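Local coordinates for gram-negative insecticidal protein (Chromobacterium piscinae, PDB 6FBM) that is an insecticidal toxin of the MACPF (membrane attack complex/perforin) and beta-tripod families that probably kills by forming membrane pores, at residues S194-S199 / E222-S227; K207-E212 / R248-P253; P243-R248 / S260-S265. All coordinates share one frame; numbering follows the deposited sequence.

Interaction 1. Residues S194-S199 / E222-S227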
ATOM      1  N   SER A 194     -41.897  31.815  -9.116  1.00 67.88           N
ATOM      2  CA  SER A 194     -40.926  32.146 -10.150  1.00 73.50           C
ATOM      3  C   SER A 194     -40.809  33.681 -10.363  1.00 75.16           C
ATOM      4  O   SER A 194     -41.345  34.259 -11.322  1.00 74.63           O
ATOM      5  CB  SER A 194     -41.288  31.414 -11.450  1.00 73.17           C
ATOM      6  OG  SER A 194     -40.173  31.253 -12.306  1.00 66.16           O
ATOM      7  N   SER A 195     -40.069  34.304  -9.434  1.00 72.50           N
ATOM      8  CA  SER A 195     -39.700  35.728  -9.470  1.00 69.11           C
ATOM      9  C   SER A 195     -38.241  35.922  -9.942  1.00 64.70           C
ATOM     10  O   SER A 195     -37.991  36.617 -10.925  1.00 64.02           O
ATOM     11  CB  SER A 195     -39.878  36.335  -8.073  1.00 69.58           C
ATOM     12  OG  SER A 195     -39.189  35.564  -7.090  1.00 67.61           O
ATOM     13  N   GLN A 196     -37.301  35.304  -9.208  1.00 56.98           N
ATOM     14  CA  GLN A 196     -35.869  35.198  -9.571  1.00 47.77           C
ATOM     15  C   GLN A 196     -35.688  34.205 -10.731  1.00 40.45           C
ATOM     16  O   GLN A 196     -36.420  33.229 -10.821  1.00 35.81           O
ATOM     17  CB  GLN A 196     -35.086  34.730  -8.336  1.00 49.32           C
ATOM     18  CG  GLN A 196     -33.569  34.586  -8.439  1.00 51.64           C
ATOM     19  CD  GLN A 196     -32.968  33.988  -7.147  1.00 56.37           C
ATOM     20  OE1 GLN A 196     -32.224  33.005  -7.190  1.00 60.58           O
ATOM     21  NE2 GLN A 196     -33.311  34.572  -5.994  1.00 57.40           N
ATOM     22  N   SER A 197     -34.711  34.447 -11.609  1.00 35.53           N
ATOM     23  CA  SER A 197     -34.522  33.600 -12.812  1.00 31.45           C
ATOM     24  C   SER A 197     -34.140  32.164 -12.407  1.00 29.77           C
ATOM     25  O   SER A 197     -33.496  31.955 -11.385  1.00 29.89           O
ATOM     26  CB  SER A 197     -33.513  34.211 -13.809  1.00 29.44           C
ATOM     27  OG  SER A 197     -32.163  33.819 -13.569  1.00 28.47           O
ATOM     28  N   LEU A 198     -34.596  31.183 -13.180  1.00 28.62           N
ATOM     29  CA  LEU A 198     -34.353  29.755 -12.923  1.00 25.91           C
ATOM     30  C   LEU A 198     -32.856  29.458 -12.972  1.00 26.10           C
ATOM     31  O   LEU A 198     -32.335  28.720 -12.122  1.00 28.97           O
ATOM     32  CB  LEU A 198     -35.141  28.874 -13.917  1.00 24.59           C
ATOM     33  CG  LEU A 198     -35.074  27.324 -13.909  1.00 24.98           C
ATOM     34  CD1 LEU A 198     -33.749  26.780 -14.464  1.00 23.72           C
ATOM     35  CD2 LEU A 198     -35.358  26.779 -12.503  1.00 24.50           C
ATOM     36  N   SER A 199     -32.159  30.060 -13.927  1.00 24.89           N
ATOM     37  CA  SER A 199     -30.748  29.784 -14.114  1.00 24.54           C
ATOM     38  C   SER A 199     -29.906  30.216 -12.894  1.00 24.22           C
ATOM     39  O   SER A 199     -28.982  29.496 -12.487  1.00 24.93           O
ATOM     40  CB  SER A 199     -30.249  30.399 -15.434  1.00 24.77           C
ATOM     41  OG  SER A 199     -30.171  31.815 -15.341  1.00 25.11           O
ATOM     42  N   GLU A 222     -32.703  30.715   0.308  1.00 29.19           N
ATOM     43  CA  GLU A 222     -33.038  29.365   0.774  1.00 29.28           C
ATOM     44  C   GLU A 222     -34.416  28.933   0.272  1.00 30.80           C
ATOM     45  O   GLU A 222     -34.596  27.789  -0.146  1.00 32.12           O
ATOM     46  CB  GLU A 222     -33.008  29.245   2.312  1.00 28.99           C
ATOM     47  CG  GLU A 222     -33.375  27.841   2.828  1.00 27.28           C
ATOM     48  CD  GLU A 222     -33.295  27.756   4.343  1.00 28.77           C
ATOM     49  OE1 GLU A 222     -34.055  28.461   5.049  1.00 28.35           O
ATOM     50  OE2 GLU A 222     -32.479  26.951   4.852  1.00 28.86           O
ATOM     51  N   LYS A 223     -35.381  29.838   0.359  1.00 31.83           N
ATOM     52  CA  LYS A 223     -36.710  29.533  -0.098  1.00 35.02           C
ATOM     53  C   LYS A 223     -36.658  29.176  -1.593  1.00 30.74           C
ATOM     54  O   LYS A 223     -37.154  28.124  -1.992  1.00 27.38           O
ATOM     55  CB  LYS A 223     -37.671  30.706   0.190  1.00 39.37           C
ATOM     56  CG  LYS A 223     -39.100  30.398  -0.211  1.00 44.20           C
ATOM     57  CD  LYS A 223     -39.795  31.656  -0.768  1.00 47.81           C
ATOM     58  CE  LYS A 223     -41.133  31.287  -1.370  1.00 50.60           C
ATOM     59  NZ  LYS A 223     -41.598  32.312  -2.367  1.00 52.62           N
ATOM     60  N   GLN A 224     -36.009  30.034  -2.379  1.00 29.35           N
ATOM     61  CA  GLN A 224     -35.886  29.875  -3.829  1.00 30.16           C
ATOM     62  C   GLN A 224     -35.218  28.562  -4.221  1.00 26.33           C
ATOM     63  O   GLN A 224     -35.676  27.892  -5.143  1.00 25.46           O
ATOM     64  CB  GLN A 224     -35.096  31.056  -4.456  1.00 34.99           C
ATOM     65  CG  GLN A 224     -35.763  32.442  -4.397  1.00 39.41           C
ATOM     66  CD  GLN A 224     -37.122  32.520  -5.105  1.00 45.92           C
ATOM     67  OE1 GLN A 224     -37.311  31.940  -6.168  1.00 53.10           O
ATOM     68  NE2 GLN A 224     -38.080  33.247  -4.502  1.00 46.50           N
ATOM     69  N   VAL A 225     -34.156  28.194  -3.512  1.00 22.81           N
ATOM     70  CA  VAL A 225     -33.408  26.960  -3.792  1.00 21.41           C
ATOM     71  C   VAL A 225     -34.212  25.723  -3.358  1.00 20.53           C
ATOM     72  O   VAL A 225     -34.230  24.725  -4.083  1.00 19.39           O
ATOM     73  CB  VAL A 225     -31.970  26.992  -3.167  1.00 19.89           C
ATOM     74  CG1 VAL A 225     -31.355  25.605  -3.033  1.00 19.67           C
ATOM     75  CG2 VAL A 225     -31.068  27.897  -3.996  1.00 18.98           C
ATOM     76  N   ASN A 226     -34.854  25.793  -2.192  1.00 19.99           N
ATOM     77  CA  ASN A 226     -35.720  24.696  -1.719  1.00 20.75           C
ATOM     78  C   ASN A 226     -36.841  24.403  -2.709  1.00 19.80           C
ATOM     79  O   ASN A 226     -37.157  23.255  -2.995  1.00 20.19           O
ATOM     80  CB  ASN A 226     -36.338  25.002  -0.344  1.00 21.07           C
ATOM     81  CG  ASN A 226     -35.363  24.790   0.811  1.00 22.19           C
ATOM     82  OD1 ASN A 226     -34.341  24.107   0.674  1.00 23.43           O
ATOM     83  ND2 ASN A 226     -35.697  25.338   1.967  1.00 23.31           N
ATOM     84  N   SER A 227     -37.420  25.474  -3.226  1.00 20.09           N
ATOM     85  CA  SER A 227     -38.465  25.397  -4.235  1.00 20.64           C
ATOM     86  C   SER A 227     -37.969  24.715  -5.524  1.00 20.80           C
ATOM     87  O   SER A 227     -38.638  23.854  -6.098  1.00 22.03           O
ATOM     88  CB  SER A 227     -38.959  26.803  -4.541  1.00 20.62           C
ATOM     89  OG  SER A 227     -40.178  26.748  -5.229  1.00 22.22           O
TER

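Interaction 2. Residues K207-E212 / R248-P253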
ATOM      1  N   LYS A 207     -24.058  25.790  -6.215  1.00 16.59           N
ATOM      2  CA  LYS A 207     -22.994  26.392  -5.387  1.00 16.10           C
ATOM      3  C   LYS A 207     -23.133  26.144  -3.897  1.00 15.62           C
ATOM      4  O   LYS A 207     -22.134  26.026  -3.220  1.00 16.14           O
ATOM      5  CB  LYS A 207     -22.848  27.885  -5.661  1.00 15.90           C
ATOM      6  CG  LYS A 207     -22.164  28.128  -6.977  1.00 16.33           C
ATOM      7  CD  LYS A 207     -21.992  29.612  -7.259  1.00 17.42           C
ATOM      8  CE  LYS A 207     -21.180  29.804  -8.538  1.00 17.96           C
ATOM      9  NZ  LYS A 207     -21.326  31.209  -9.011  1.00 19.08           N
ATOM     10  N   ALA A 208     -24.352  26.073  -3.394  1.00 16.46           N
ATOM     11  CA  ALA A 208     -24.585  25.737  -1.984  1.00 17.66           C
ATOM     12  C   ALA A 208     -24.272  24.280  -1.722  1.00 17.95           C
ATOM     13  O   ALA A 208     -23.754  23.915  -0.660  1.00 16.92           O
ATOM     14  CB  ALA A 208     -26.020  26.029  -1.583  1.00 17.60           C
ATOM     15  N   LEU A 209     -24.580  23.449  -2.705  1.00 18.37           N
ATOM     16  CA  LEU A 209     -24.377  22.019  -2.605  1.00 17.68           C
ATOM     17  C   LEU A 209     -22.916  21.661  -2.430  1.00 18.24           C
ATOM     18  O   LEU A 209     -22.565  20.862  -1.575  1.00 19.59           O
ATOM     19  CB  LEU A 209     -24.924  21.367  -3.869  1.00 16.95           C
ATOM     20  CG  LEU A 209     -25.214  19.926  -3.880  1.00 16.35           C
ATOM     21  CD1 LEU A 209     -26.127  19.495  -2.747  1.00 16.28           C
ATOM     22  CD2 LEU A 209     -25.911  19.636  -5.207  1.00 16.59           C
ATOM     23  N   VAL A 210     -22.075  22.283  -3.233  1.00 18.21           N
ATOM     24  CA  VAL A 210     -20.645  22.098  -3.173  1.00 18.56           C
ATOM     25  C   VAL A 210     -19.931  23.030  -2.210  1.00 18.28           C
ATOM     26  O   VAL A 210     -18.734  22.968  -2.077  1.00 17.49           O
ATOM     27  CB  VAL A 210     -20.017  22.213  -4.602  1.00 18.23           C
ATOM     28  CG1 VAL A 210     -20.727  21.266  -5.569  1.00 18.89           C
ATOM     29  CG2 VAL A 210     -19.939  23.615  -5.111  1.00 18.29           C
ATOM     30  N   GLY A 211     -20.654  23.921  -1.569  1.00 20.15           N
ATOM     31  CA  GLY A 211     -20.088  24.773  -0.525  1.00 20.93           C
ATOM     32  C   GLY A 211     -19.384  26.010  -1.019  1.00 21.75           C
ATOM     33  O   GLY A 211     -18.723  26.680  -0.233  1.00 22.68           O
ATOM     34  N   GLU A 212     -19.517  26.351  -2.298  1.00 23.42           N
ATOM     35  CA  GLU A 212     -18.972  27.626  -2.767  1.00 26.49           C
ATOM     36  C   GLU A 212     -19.737  28.820  -2.192  1.00 26.57           C
ATOM     37  O   GLU A 212     -19.153  29.904  -1.994  1.00 28.20           O
ATOM     38  CB  GLU A 212     -18.914  27.684  -4.282  1.00 30.07           C
ATOM     39  CG  GLU A 212     -17.798  26.818  -4.864  1.00 33.34           C
ATOM     40  CD  GLU A 212     -17.959  26.558  -6.339  1.00 35.09           C
ATOM     41  OE1 GLU A 212     -18.534  27.447  -7.033  1.00 36.94           O
ATOM     42  OE2 GLU A 212     -17.469  25.489  -6.793  1.00 33.78           O
ATOM     43  N   ARG A 248     -22.883  11.241  -2.913  1.00 31.67           N
ATOM     44  CA  ARG A 248     -22.630  11.990  -1.668  1.00 33.58           C
ATOM     45  C   ARG A 248     -22.717  13.520  -1.851  1.00 31.88           C
ATOM     46  O   ARG A 248     -23.192  14.218  -0.945  1.00 30.16           O
ATOM     47  CB  ARG A 248     -21.259  11.621  -1.069  1.00 36.69           C
ATOM     48  CG  ARG A 248     -21.240  10.586   0.055  1.00 40.64           C
ATOM     49  CD  ARG A 248     -20.018  10.828   0.960  1.00 43.06           C
ATOM     50  NE  ARG A 248     -18.790  10.194   0.437  1.00 44.71           N
ATOM     51  CZ  ARG A 248     -17.543  10.646   0.589  1.00 45.87           C
ATOM     52  NH1 ARG A 248     -17.270  11.752   1.292  1.00 46.77           N
ATOM     53  NH2 ARG A 248     -16.540   9.930   0.072  1.00 45.61           N
ATOM     54  N   ILE A 249     -22.254  14.050  -2.986  1.00 30.36           N
ATOM     55  CA  ILE A 249     -22.323  15.504  -3.208  1.00 28.28           C
ATOM     56  C   ILE A 249     -23.777  15.910  -3.366  1.00 27.17           C
ATOM     57  O   ILE A 249     -24.197  16.909  -2.845  1.00 32.17           O
ATOM     58  CB  ILE A 249     -21.510  15.954  -4.453  1.00 27.25           C
ATOM     59  CG1 ILE A 249     -20.007  15.731  -4.230  1.00 26.99           C
ATOM     60  CG2 ILE A 249     -21.723  17.431  -4.738  1.00 26.57           C
ATOM     61  CD1 ILE A 249     -19.193  15.641  -5.493  1.00 25.91           C
ATOM     62  N   LEU A 250     -24.549  15.111  -4.065  1.00 25.78           N
ATOM     63  CA  LEU A 250     -25.923  15.460  -4.370  1.00 26.71           C
ATOM     64  C   LEU A 250     -26.817  15.350  -3.150  1.00 28.22           C
ATOM     65  O   LEU A 250     -27.497  16.292  -2.798  1.00 28.53           O
ATOM     66  CB  LEU A 250     -26.424  14.593  -5.518  1.00 24.99           C
ATOM     67  CG  LEU A 250     -27.771  14.925  -6.101  1.00 25.50           C
ATOM     68  CD1 LEU A 250     -27.852  16.410  -6.490  1.00 23.62           C
ATOM     69  CD2 LEU A 250     -28.019  14.031  -7.321  1.00 25.69           C
ATOM     70  N   HIS A 251     -26.779  14.197  -2.490  1.00 33.37           N
ATOM     71  CA  HIS A 251     -27.684  13.858  -1.374  1.00 35.10           C
ATOM     72  C   HIS A 251     -26.999  13.777  -0.036  1.00 36.73           C
ATOM     73  O   HIS A 251     -27.354  14.504   0.884  1.00 34.08           O
ATOM     74  CB  HIS A 251     -28.337  12.489  -1.629  1.00 34.88           C
ATOM     75  CG  HIS A 251     -29.090  12.418  -2.913  1.00 36.24           C
ATOM     76  ND1 HIS A 251     -28.743  11.561  -3.935  1.00 40.62           N
ATOM     77  CD2 HIS A 251     -30.176  13.103  -3.342  1.00 39.14           C
ATOM     78  CE1 HIS A 251     -29.583  11.722  -4.943  1.00 44.80           C
ATOM     79  NE2 HIS A 251     -30.456  12.660  -4.612  1.00 44.15           N
ATOM     80  N   GLY A 252     -26.024  12.863   0.037  1.00 42.72           N
ATOM     81  CA  GLY A 252     -25.505  12.272   1.265  1.00 37.94           C
ATOM     82  C   GLY A 252     -25.013  13.241   2.306  1.00 38.79           C
ATOM     83  O   GLY A 252     -25.030  14.452   2.081  1.00 40.56           O
ATOM     84  N   PRO A 253     -24.620  12.719   3.473  1.00 39.78           N
ATOM     85  CA  PRO A 253     -24.331  13.465   4.704  1.00 39.55           C
ATOM     86  C   PRO A 253     -23.535  14.761   4.541  1.00 39.54           C
ATOM     87  O   PRO A 253     -24.047  15.813   4.923  1.00 42.57           O
ATOM     88  CB  PRO A 253     -23.545  12.457   5.553  1.00 38.65           C
ATOM     89  CG  PRO A 253     -24.129  11.171   5.155  1.00 39.24           C
ATOM     90  CD  PRO A 253     -24.481  11.268   3.699  1.00 40.32           C
TER

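Interaction 3. Residues P243-R248 / S260-S265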
ATOM      1  N   PRO A 243     -14.173   8.576  -8.840  1.00 26.36           N
ATOM      2  CA  PRO A 243     -15.504   8.070  -9.156  1.00 24.82           C
ATOM      3  C   PRO A 243     -16.333   7.807  -7.905  1.00 22.91           C
ATOM      4  O   PRO A 243     -15.796   7.705  -6.810  1.00 22.34           O
ATOM      5  CB  PRO A 243     -15.211   6.766  -9.914  1.00 26.24           C
ATOM      6  CG  PRO A 243     -13.915   6.286  -9.353  1.00 26.89           C
ATOM      7  CD  PRO A 243     -13.143   7.526  -8.955  1.00 27.40           C
ATOM      8  N   GLY A 244     -17.645   7.731  -8.086  1.00 21.96           N
ATOM      9  CA  GLY A 244     -18.578   7.423  -7.011  1.00 19.89           C
ATOM     10  C   GLY A 244     -18.731   8.507  -5.967  1.00 19.10           C
ATOM     11  O   GLY A 244     -19.124   8.230  -4.831  1.00 18.29           O
ATOM     12  N   MET A 245     -18.454   9.754  -6.349  1.00 18.89           N
ATOM     13  CA  MET A 245     -18.607  10.875  -5.427  1.00 19.28           C
ATOM     14  C   MET A 245     -19.897  11.630  -5.620  1.00 19.83           C
ATOM     15  O   MET A 245     -20.278  12.389  -4.746  1.00 19.94           O
ATOM     16  CB  MET A 245     -17.438  11.834  -5.570  1.00 18.87           C
ATOM     17  CG  MET A 245     -16.093  11.187  -5.305  1.00 19.33           C
ATOM     18  SD  MET A 245     -15.993  10.582  -3.602  1.00 20.65           S
ATOM     19  CE  MET A 245     -15.591  12.085  -2.782  1.00 19.79           C
ATOM     20  N   THR A 246     -20.586  11.441  -6.740  1.00 20.98           N
ATOM     21  CA  THR A 246     -21.666  12.344  -7.047  1.00 21.96           C
ATOM     22  C   THR A 246     -22.858  12.114  -6.143  1.00 24.38           C
ATOM     23  O   THR A 246     -23.523  13.081  -5.781  1.00 24.54           O
ATOM     24  CB  THR A 246     -22.067  12.300  -8.521  1.00 20.72           C
ATOM     25  OG1 THR A 246     -22.480  10.994  -8.861  1.00 21.16           O
ATOM     26  CG2 THR A 246     -20.883  12.708  -9.410  1.00 20.25           C
ATOM     27  N   ASP A 247     -23.120  10.862  -5.755  1.00 27.33           N
ATOM     28  CA  ASP A 247     -24.228  10.560  -4.831  1.00 30.27           C
ATOM     29  C   ASP A 247     -24.077  11.271  -3.486  1.00 31.34           C
ATOM     30  O   ASP A 247     -25.030  11.887  -3.000  1.00 30.80           O
ATOM     31  CB  ASP A 247     -24.495   9.057  -4.670  1.00 32.48           C
ATOM     32  CG  ASP A 247     -25.664   8.580  -5.582  1.00 38.14           C
ATOM     33  OD1 ASP A 247     -26.799   9.074  -5.378  1.00 46.19           O
ATOM     34  OD2 ASP A 247     -25.487   7.760  -6.525  1.00 34.39           O
ATOM     35  N   ARG A 248     -22.883  11.241  -2.913  1.00 31.67           N
ATOM     36  CA  ARG A 248     -22.630  11.990  -1.668  1.00 33.58           C
ATOM     37  C   ARG A 248     -22.717  13.520  -1.851  1.00 31.88           C
ATOM     38  O   ARG A 248     -23.192  14.218  -0.945  1.00 30.16           O
ATOM     39  CB  ARG A 248     -21.259  11.621  -1.069  1.00 36.69           C
ATOM     40  CG  ARG A 248     -21.240  10.586   0.055  1.00 40.64           C
ATOM     41  CD  ARG A 248     -20.018  10.828   0.960  1.00 43.06           C
ATOM     42  NE  ARG A 248     -18.790  10.194   0.437  1.00 44.71           N
ATOM     43  CZ  ARG A 248     -17.543  10.646   0.589  1.00 45.87           C
ATOM     44  NH1 ARG A 248     -17.270  11.752   1.292  1.00 46.77           N
ATOM     45  NH2 ARG A 248     -16.540   9.930   0.072  1.00 45.61           N
ATOM     46  N   SER A 260     -15.119  18.584  -1.943  1.00 20.89           N
ATOM     47  CA  SER A 260     -13.718  18.972  -1.799  1.00 22.37           C
ATOM     48  C   SER A 260     -12.794  17.762  -1.992  1.00 23.08           C
ATOM     49  O   SER A 260     -11.670  17.926  -2.457  1.00 24.71           O
ATOM     50  CB  SER A 260     -13.430  19.660  -0.465  1.00 22.78           C
ATOM     51  OG  SER A 260     -13.448  18.676   0.521  1.00 23.67           O
ATOM     52  N   GLN A 261     -13.261  16.561  -1.661  1.00 24.13           N
ATOM     53  CA  GLN A 261     -12.485  15.356  -1.961  1.00 25.60           C
ATOM     54  C   GLN A 261     -12.364  15.109  -3.464  1.00 24.40           C
ATOM     55  O   GLN A 261     -11.302  14.747  -3.946  1.00 26.65           O
ATOM     56  CB  GLN A 261     -13.094  14.110  -1.301  1.00 27.59           C
ATOM     57  CG  GLN A 261     -12.734  13.892   0.151  1.00 29.17           C
ATOM     58  CD  GLN A 261     -13.480  12.705   0.741  1.00 31.44           C
ATOM     59  OE1 GLN A 261     -13.665  11.677   0.095  1.00 33.69           O
ATOM     60  NE2 GLN A 261     -13.884  12.842   1.999  1.00 34.96           N
ATOM     61  N   TRP A 262     -13.472  15.275  -4.183  1.00 22.42           N
ATOM     62  CA  TRP A 262     -13.496  15.176  -5.640  1.00 20.52           C
ATOM     63  C   TRP A 262     -12.600  16.261  -6.251  1.00 19.52           C
ATOM     64  O   TRP A 262     -11.777  15.970  -7.082  1.00 19.92           O
ATOM     65  CB  TRP A 262     -14.942  15.255  -6.154  1.00 19.46           C
ATOM     66  CG  TRP A 262     -15.071  15.230  -7.620  1.00 17.90           C
ATOM     67  CD1 TRP A 262     -15.227  14.126  -8.402  1.00 17.02           C
ATOM     68  CD2 TRP A 262     -15.077  16.346  -8.483  1.00 16.56           C
ATOM     69  NE1 TRP A 262     -15.325  14.499  -9.719  1.00 16.38           N
ATOM     70  CE2 TRP A 262     -15.231  15.860  -9.790  1.00 16.10           C
ATOM     71  CE3 TRP A 262     -14.957  17.712  -8.279  1.00 16.30           C
ATOM     72  CZ2 TRP A 262     -15.256  16.697 -10.902  1.00 16.44           C
ATOM     73  CZ3 TRP A 262     -14.990  18.567  -9.406  1.00 16.43           C
ATOM     74  CH2 TRP A 262     -15.140  18.046 -10.689  1.00 16.46           C
ATOM     75  N   ALA A 263     -12.718  17.485  -5.781  1.00 19.52           N
ATOM     76  CA  ALA A 263     -11.907  18.605  -6.287  1.00 20.79           C
ATOM     77  C   ALA A 263     -10.415  18.424  -6.081  1.00 21.85           C
ATOM     78  O   ALA A 263      -9.639  18.672  -7.015  1.00 21.41           O
ATOM     79  CB  ALA A 263     -12.349  19.922  -5.683  1.00 20.27           C
ATOM     80  N   GLU A 264      -9.996  18.003  -4.887  1.00 23.90           N
ATOM     81  CA  GLU A 264      -8.566  17.756  -4.630  1.00 26.79           C
ATOM     82  C   GLU A 264      -8.060  16.458  -5.307  1.00 24.77           C
ATOM     83  O   GLU A 264      -6.873  16.307  -5.521  1.00 26.97           O
ATOM     84  CB  GLU A 264      -8.247  17.799  -3.122  1.00 30.85           C
ATOM     85  CG  GLU A 264      -8.693  16.569  -2.313  1.00 36.94           C
ATOM     86  CD  GLU A 264      -8.661  16.755  -0.785  1.00 43.07           C
ATOM     87  OE1 GLU A 264      -9.521  16.129  -0.101  1.00 43.40           O
ATOM     88  OE2 GLU A 264      -7.786  17.520  -0.289  1.00 46.61           O
ATOM     89  N   SER A 265      -8.957  15.539  -5.654  1.00 21.71           N
ATOM     90  CA  SER A 265      -8.596  14.331  -6.386  1.00 20.77           C
ATOM     91  C   SER A 265      -8.286  14.555  -7.879  1.00 20.16           C
ATOM     92  O   SER A 265      -7.782  13.657  -8.540  1.00 22.86           O
ATOM     93  CB  SER A 265      -9.723  13.286  -6.311  1.00 21.58           C
ATOM     94  OG  SER A 265     -10.713  13.461  -7.345  1.00 21.58           O
TER

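Interaction 1. Residues S194-S199 / E222-S227
The terminal amide of Gln224 meets Gln196 and Ser195 on one and the same face. Gln196 CB stands over that face, 4.2 Å from Gln224 OE1, and Ser195 OG approaches from the same side, towards the nitrogen end, 3.6 Å from Gln224 NE2. The contact lies in the MACPF domain, where the loop leading into helix 198-209 lies against the side of helix 220-230. These helices fall between strands 179-187 and 232-239, a position that in relatives holds the second helical cluster, which unfurls into membrane-spanning hairpins; the same role here is an inference. Because Ser195 OG comes in well above the Gln224 amide plane instead of along an N-H, this is a plain contact. The Gln196 amide, in its turn, has Gln224 CG lying over one face at the nitrogen end, with CG 3.6 Å from Gln196 NE2. The two amide planes are turned 39° apart, so they neither stack flat nor meet edge to edge. Gln196 reaches across with an extended chain, CG opposite the backbone N (chi1 -178°). Gln224 instead folds at chi2 (-60°), which lays its amide broadside to residues 195-196. Gln224 is buried, while the Ser195 end is exposed and poorly ordered, so the serine's part in the contact is the less certain. The polar groups find their bonds along their own sides: Gln224 NE2 is hydrogen-bonded to Glu220 OE2, one turn earlier in its helix, and Gln196 OE1 to Thr201 OG1 in the first turn of helix 198-209. Ser197 occupies the N-cap position of that helix, and a weak hydrogen bond joins Ser197 OG to Ser199 OG at 3.3 Å.

Interaction 2. Residues K207-E212 / R248-P253
Leu209 points its branched end at the backbone of Ile249 and Leu250. Its CD1 sits 3.2 Å from Ile249 O and 3.5 Å from Leu250 O, a close fit of a methyl against two successive carbonyls. The other methyl, CD2, meets Leu250 CD1 at 4.0 Å. The CA-CB bond of Leu250 heads away from residues 207-212, yet its CD1 comes back to Leu209; the two side chains cross obliquely. Val210 makes a second, separate contact, offering CG1 to Ile249 CG2, also at 4.0 Å; this methyl of Ile249 lies opposite the backbone N and beside the carbonyl carbon, on the side facing the valine. Here helix 198-209 ends against helix 246-250, the short first helix of the helix-turn-helix that follows strand 232-239 in this MACPF domain. Gly211, with a positive phi of 84°, turns the chain out of the helix in a Schellman motif whose bonds, Glu212 N to Lys207 O and Gly211 N to Ala208 O, are both weak. Tyr183 of strand 179-187 touches both leucines, and Ser255 OG is hydrogen-bonded to Leu209 O.

Interaction 3. Residues P243-R248 / S260-S265
Gln261 and Met245 come together at about a right angle, the methionine's terminal methyl set against the glutamine chain: Met245 CE lies 3.5 Å from Gln261 CB and equally near Gln261 OE1. Two bends, at chi2 and chi3, curl the thioether so that CE arrives there. Arg248 reaches to the same amide. Its NH2 makes a weak hydrogen bond to Gln261 OE1, 3.4 Å long but fairly straight, with an N-H...O angle of 160°. The amide oxygen sits at the edge of the guanidinium, near its plane, yet the two flat groups are turned 57° against each other. Arg248 NH1 and Gln261 NE2, 3.6 Å apart, merely touch. On the other flank of Met245, CB approaches the indole of Trp262 obliquely, 4.3 Å from CD1.

These side chains join helix 246-250, and Met245 just before it, to helix 255-269; the two helices are the arms of a helix-turn-helix in the MACPF domain, which packs against the central antiparallel sheet. Trp262, its ring swung opposite the backbone N (chi1 177°), also packs on that sheet, against Ala238 of strand 232-239. Its NE1 is hydrogen-bonded to Gly240 O, and it meets His128 of strand 120-134 edge-to-face, so the indole that backs Met245 is itself fixed in place. Thr246 likewise rests on Leu236 and Ala238 of strand 232-239, seating the first arm. Within the second arm, Ser265 OG donates to Trp262 O at 2.7 Å, and Lys242 N is hydrogen-bonded to the same hydroxyl, tying the chain just before Pro243 to the helix that carries the tryptophan.

All three contacts lie in the MACPF domain. Interactions 1 and 2 both involve helix 198-209, interaction 1 in the loop just before it and interaction 2 at its end, with centres about 17 Å apart. Interaction 2 then passes to interaction 3 through helix 246-250 and the shared Arg248, their centres only about 10 Å apart. Interactions 1 and 3 are the farthest pair, about 26 Å between centres, and follow in series along the chain, whereas interaction 2 interleaves with both. The contacts thus run from helix 220-230 along helix 198-209 to the helix pair 246-250 and 255-269, linking the inferred membrane-inserting cluster to the helix-turn-helix seated on the central sheet.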